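Local coordinates for protein hypothetical oxidoreductase YDHF (Escherichia coli, PDB 1OG6) that may function as an NADPH-dependent oxidoreductase of the aldo-keto reductase family, binding its cofactor at the mouth of an alpha/beta barrel, at residues A177-E182 against D193-Q198. Numbering follows the deposited sequence.
With NAP (NADP nicotinamide-adenine-dinucleotide phosphate), chain F.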
ATOM      1  N   ALA C 177       1.726  11.290  18.016  1.00 27.96           N
ATOM      2  CA  ALA C 177       2.860  10.896  18.824  1.00 26.36           C
ATOM      3  C   ALA C 177       3.348   9.478  18.602  1.00 25.87           C
ATOM      4  O   ALA C 177       4.524   9.212  18.788  1.00 26.97           O
ATOM      5  CB  ALA C 177       2.544  11.105  20.289  1.00 25.52           C
ATOM      6  N   THR C 178       2.473   8.562  18.203  1.00 25.11           N
ATOM      7  CA  THR C 178       2.915   7.179  18.011  1.00 23.34           C
ATOM      8  C   THR C 178       1.878   6.287  17.329  1.00 23.53           C
ATOM      9  O   THR C 178       0.806   6.739  16.950  1.00 23.09           O
ATOM     10  CB  THR C 178       3.300   6.542  19.374  1.00 21.08           C
ATOM     11  OG1 THR C 178       4.032   5.341  19.147  1.00 19.18           O
ATOM     12  CG2 THR C 178       2.063   6.202  20.190  1.00 20.06           C
ATOM     13  N   ASN C 179       2.225   5.015  17.168  1.00 23.42           N
ATOM     14  CA  ASN C 179       1.349   4.017  16.555  1.00 22.51           C
ATOM     15  C   ASN C 179       1.738   2.676  17.181  1.00 22.97           C
ATOM     16  O   ASN C 179       2.501   1.899  16.607  1.00 22.91           O
ATOM     17  CB  ASN C 179       1.534   3.992  15.025  1.00 19.61           C
ATOM     18  CG  ASN C 179       0.615   2.984  14.335  1.00 18.95           C
ATOM     19  OD1 ASN C 179      -0.390   2.569  14.898  1.00 18.04           O
ATOM     20  ND2 ASN C 179       0.957   2.595  13.109  1.00 16.35           N
ATOM     21  N   GLN C 180       1.217   2.425  18.379  1.00 22.64           N
ATOM     22  CA  GLN C 180       1.525   1.204  19.103  1.00 22.66           C
ATOM     23  C   GLN C 180       1.194  -0.044  18.321  1.00 23.08           C
ATOM     24  O   GLN C 180       0.036  -0.410  18.203  1.00 24.79           O
ATOM     25  CB  GLN C 180       0.780   1.159  20.432  1.00 22.15           C
ATOM     26  CG  GLN C 180       1.083  -0.107  21.203  1.00 23.73           C
ATOM     27  CD  GLN C 180       0.637  -0.050  22.639  1.00 25.63           C
ATOM     28  OE1 GLN C 180       0.855   0.944  23.330  1.00 27.25           O
ATOM     29  NE2 GLN C 180       0.027  -1.124  23.107  1.00 24.73           N
ATOM     30  N   VAL C 181       2.217  -0.712  17.809  1.00 22.58           N
ATOM     31  CA  VAL C 181       2.012  -1.926  17.036  1.00 22.60           C
ATOM     32  C   VAL C 181       2.764  -3.110  17.642  1.00 23.39           C
ATOM     33  O   VAL C 181       3.608  -2.923  18.519  1.00 23.03           O
ATOM     34  CB  VAL C 181       2.473  -1.710  15.587  1.00 21.84           C
ATOM     35  CG1 VAL C 181       1.541  -0.756  14.895  1.00 21.69           C
ATOM     36  CG2 VAL C 181       3.873  -1.141  15.564  1.00 21.08           C
ATOM     37  N   GLU C 182       2.456  -4.326  17.186  1.00 22.84           N
ATOM     38  CA  GLU C 182       3.140  -5.511  17.700  1.00 23.25           C
ATOM     39  C   GLU C 182       4.377  -5.857  16.890  1.00 23.68           C
ATOM     40  O   GLU C 182       4.285  -6.018  15.675  1.00 24.31           O
ATOM     41  CB  GLU C 182       2.223  -6.730  17.695  1.00 23.80           C
ATOM     42  CG  GLU C 182       3.012  -8.041  17.670  1.00 27.79           C
ATOM     43  CD  GLU C 182       2.197  -9.261  18.055  1.00 30.56           C
ATOM     44  OE1 GLU C 182       1.020  -9.352  17.629  1.00 31.40           O
ATOM     45  OE2 GLU C 182       2.750 -10.133  18.773  1.00 30.55           O
ATOM     46  N   ASP C 193       5.319  -4.254   5.508  1.00 26.48           N
ATOM     47  CA  ASP C 193       4.074  -3.865   4.874  1.00 24.50           C
ATOM     48  C   ASP C 193       4.021  -2.343   4.763  1.00 24.81           C
ATOM     49  O   ASP C 193       3.049  -1.782   4.254  1.00 26.33           O
ATOM     50  CB  ASP C 193       2.867  -4.405   5.654  1.00 24.48           C
ATOM     51  CG  ASP C 193       2.681  -3.738   7.003  1.00 26.35           C
ATOM     52  OD1 ASP C 193       1.662  -4.017   7.673  1.00 27.00           O
ATOM     53  OD2 ASP C 193       3.548  -2.936   7.399  1.00 26.94           O
ATOM     54  N   GLY C 194       5.076  -1.681   5.236  1.00 23.80           N
ATOM     55  CA  GLY C 194       5.142  -0.232   5.158  1.00 22.50           C
ATOM     56  C   GLY C 194       4.828   0.505   6.442  1.00 23.04           C
ATOM     57  O   GLY C 194       5.025   1.713   6.527  1.00 22.92           O
ATOM     58  N   THR C 195       4.336  -0.212   7.444  1.00 24.44           N
ATOM     59  CA  THR C 195       3.993   0.409   8.716  1.00 25.01           C
ATOM     60  C   THR C 195       5.239   1.015   9.336  1.00 25.68           C
ATOM     61  O   THR C 195       5.261   2.202   9.664  1.00 26.30           O
ATOM     62  CB  THR C 195       3.395  -0.613   9.722  1.00 25.19           C
ATOM     63  OG1 THR C 195       2.198  -1.195   9.187  1.00 25.38           O
ATOM     64  CG2 THR C 195       3.055   0.070  11.030  1.00 23.61           C
ATOM     65  N   LEU C 196       6.287   0.215   9.496  1.00 24.59           N
ATOM     66  CA  LEU C 196       7.498   0.742  10.096  1.00 23.89           C
ATOM     67  C   LEU C 196       8.277   1.685   9.180  1.00 24.55           C
ATOM     68  O   LEU C 196       9.148   2.413   9.641  1.00 24.23           O
ATOM     69  CB  LEU C 196       8.396  -0.396  10.578  1.00 21.55           C
ATOM     70  CG  LEU C 196       7.817  -1.279  11.684  1.00 20.21           C
ATOM     71  CD1 LEU C 196       8.942  -2.043  12.331  1.00 17.70           C
ATOM     72  CD2 LEU C 196       7.116  -0.440  12.732  1.00 19.43           C
ATOM     73  N   ASP C 197       7.965   1.686   7.886  1.00 25.49           N
ATOM     74  CA  ASP C 197       8.660   2.580   6.959  1.00 26.16           C
ATOM     75  C   ASP C 197       8.055   3.985   7.072  1.00 25.83           C
ATOM     76  O   ASP C 197       8.768   4.987   7.026  1.00 25.46           O
ATOM     77  CB  ASP C 197       8.562   2.056   5.516  1.00 27.28           C
ATOM     78  CG  ASP C 197       9.185   0.667   5.349  1.00 29.60           C
ATOM     79  OD1 ASP C 197      10.304   0.444   5.870  1.00 30.50           O
ATOM     80  OD2 ASP C 197       8.562  -0.201   4.690  1.00 29.09           O
ATOM     81  N   GLN C 198       6.738   4.049   7.230  1.00 25.25           N
ATOM     82  CA  GLN C 198       6.057   5.324   7.387  1.00 24.85           C
ATOM     83  C   GLN C 198       6.460   5.914   8.730  1.00 24.90           C
ATOM     84  O   GLN C 198       6.708   7.109   8.852  1.00 24.77           O
ATOM     85  CB  GLN C 198       4.537   5.139   7.355  1.00 25.16           C
ATOM     86  CG  GLN C 198       3.776   6.172   8.189  1.00 24.64           C
ATOM     87  CD  GLN C 198       2.272   6.016   8.106  1.00 24.69           C
ATOM     88  OE1 GLN C 198       1.615   6.665   7.302  1.00 25.14           O
ATOM     89  NE2 GLN C 198       1.721   5.145   8.935  1.00 24.86           N
TER
HETATM   90  PA  NAP F1299       4.806  -9.620  26.355  1.00 65.10           P
HETATM   91  O1A NAP F1299       4.910 -10.554  25.302  0.62 64.24           O
HETATM   92  O2A NAP F1299       5.848  -8.588  26.732  0.65 64.98           O
HETATM   93  O5B NAP F1299       4.502 -10.391  27.729  1.00 64.28           O
HETATM   94  C5B NAP F1299       5.306 -11.552  28.029  1.00 64.53           C
HETATM   95  C4B NAP F1299       4.386 -12.433  28.942  0.78 63.66           C
HETATM   96  O4B NAP F1299       5.234 -13.621  29.192  0.99 64.03           O
HETATM   97  C3B NAP F1299       4.120 -11.862  30.359  0.60 63.31           C
HETATM   98  O3B NAP F1299       2.748 -12.132  30.624  1.00 61.10           O
HETATM   99  C2B NAP F1299       5.019 -12.611  31.324  0.90 63.55           C
HETATM  100  O2B NAP F1299       4.358 -13.026  32.516  0.32 64.46           O
HETATM  101  C1B NAP F1299       5.528 -13.858  30.541  1.00 63.65           C
HETATM  102  N9A NAP F1299       6.961 -14.019  30.729  0.87 63.23           N
HETATM  103  C8A NAP F1299       7.997 -13.102  30.733  1.00 63.22           C
HETATM  104  N7A NAP F1299       9.190 -13.628  30.940  0.62 63.21           N
HETATM  105  C5A NAP F1299       8.913 -14.983  31.080  1.00 62.95           C
HETATM  106  C6A NAP F1299       9.783 -16.061  31.320  0.75 63.05           C
HETATM  107  N6A NAP F1299      11.121 -16.009  31.472  0.65 63.07           N
HETATM  108  N1A NAP F1299       9.205 -17.340  31.416  0.84 63.50           N
HETATM  109  N3A NAP F1299       6.938 -16.475  31.037  1.00 62.63           N
HETATM  110  C4A NAP F1299       7.532 -15.224  30.949  0.08 63.07           C
HETATM  111  O3  NAP F1299       3.487  -8.765  26.126  0.77 64.09           O
HETATM  112  PN  NAP F1299       2.018  -8.918  26.672  1.00 63.03           P
HETATM  113  O1N NAP F1299       0.906  -9.358  25.822  0.51 63.25           O
HETATM  114  O2N NAP F1299       1.829  -8.135  27.932  0.87 62.48           O
HETATM  115  O5D NAP F1299       1.726  -7.566  25.824  0.20 62.07           O
HETATM  116  C5D NAP F1299       2.633  -6.394  25.797  1.00 60.15           C
HETATM  117  C4D NAP F1299       1.954  -5.143  26.332  0.86 59.72           C
HETATM  118  O4D NAP F1299       1.349  -4.334  25.289  0.38 59.19           O
HETATM  119  C3D NAP F1299       0.854  -5.317  27.440  1.00 59.64           C
HETATM  120  O3D NAP F1299       1.392  -5.150  28.757  0.60 60.33           O
HETATM  121  O2D NAP F1299      -0.273  -3.152  27.943  1.00 58.46           O
HETATM  122  C1D NAP F1299       0.015  -3.885  25.684  1.00 58.72           C
HETATM  123  N1N NAP F1299      -0.985  -4.372  24.660  0.62 57.85           N
HETATM  124  C2N NAP F1299      -1.465  -3.518  23.633  1.00 57.16           C
HETATM  125  C3N NAP F1299      -2.410  -4.010  22.732  0.81 57.37           C
HETATM  126  C7N NAP F1299      -2.927  -3.083  21.623  0.35 57.19           C
HETATM  127  O7N NAP F1299      -3.744  -3.551  20.873  1.00 57.01           O
HETATM  128  N7N NAP F1299      -2.499  -1.855  21.505  1.00 56.79           N
HETATM  129  C4N NAP F1299      -2.916  -5.385  22.827  1.00 57.29           C
HETATM  130  C5N NAP F1299      -2.408  -6.214  23.869  0.56 57.44           C
HETATM  131  C6N NAP F1299      -1.442  -5.730  24.800  0.76 57.27           C
HETATM  132  P2B NAP F1299       5.049 -13.033  33.980  1.00 65.03           P
HETATM  133  O1X NAP F1299       5.476 -11.838  34.825  0.58 64.55           O
HETATM  134  O2X NAP F1299       4.731 -14.357  34.636  1.00 64.90           O
HETATM  135  O3X NAP F1299       3.690 -12.457  34.313  0.91 65.47           O
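Thr195, Leu196, Asn179 and Val181 make this contact, where helix 195-201 packs against the outer side of barrel strand 179-182. The helix start is shaped by Asp193. Its OD2 takes two bonds, from Thr195 OG1 at 2.8 Å and from Thr195 N at 2.8 Å, and the bond from Thr195 N closes an Asx turn. Both donors reach it from the same face of the carboxylate. Gly194 follows as N-cap, and its O accepts from Gln198 N. Thr195 then divides its side chain. The hydroxyl turns back to Asp193, while CG2 lies anti to the backbone N (OG1 chi1 -60°) and enters the contact. That methyl sits 3.9 Å from Asn179 ND2 and 4.2 Å from Val181 CG1. The Thr195 and Asn179 side chains cross at about a right angle. Asn179 ND2 is also hydrogen-bonded to Phe160 O, so the amide has a polar partner outside the contact. Leu196 adds CD2, 4.4 Å from Val181 CG2. On the other side of the strand, Gln180 lies in the cofactor pocket beside the nicotinamide of NADP, and its backbone O is hydrogen-bonded to Ser158 OG. With an alanine here, the nicotinamide would probably have less protein packed against it. The strand, the helix and strand 207-209 form a beta-alpha-beta unit of the TIM barrel. No hydrogen bond joins the two segments, so their contact rests on van der Waals packing, with polar bonds made within the helix start or to other parts of the barrel.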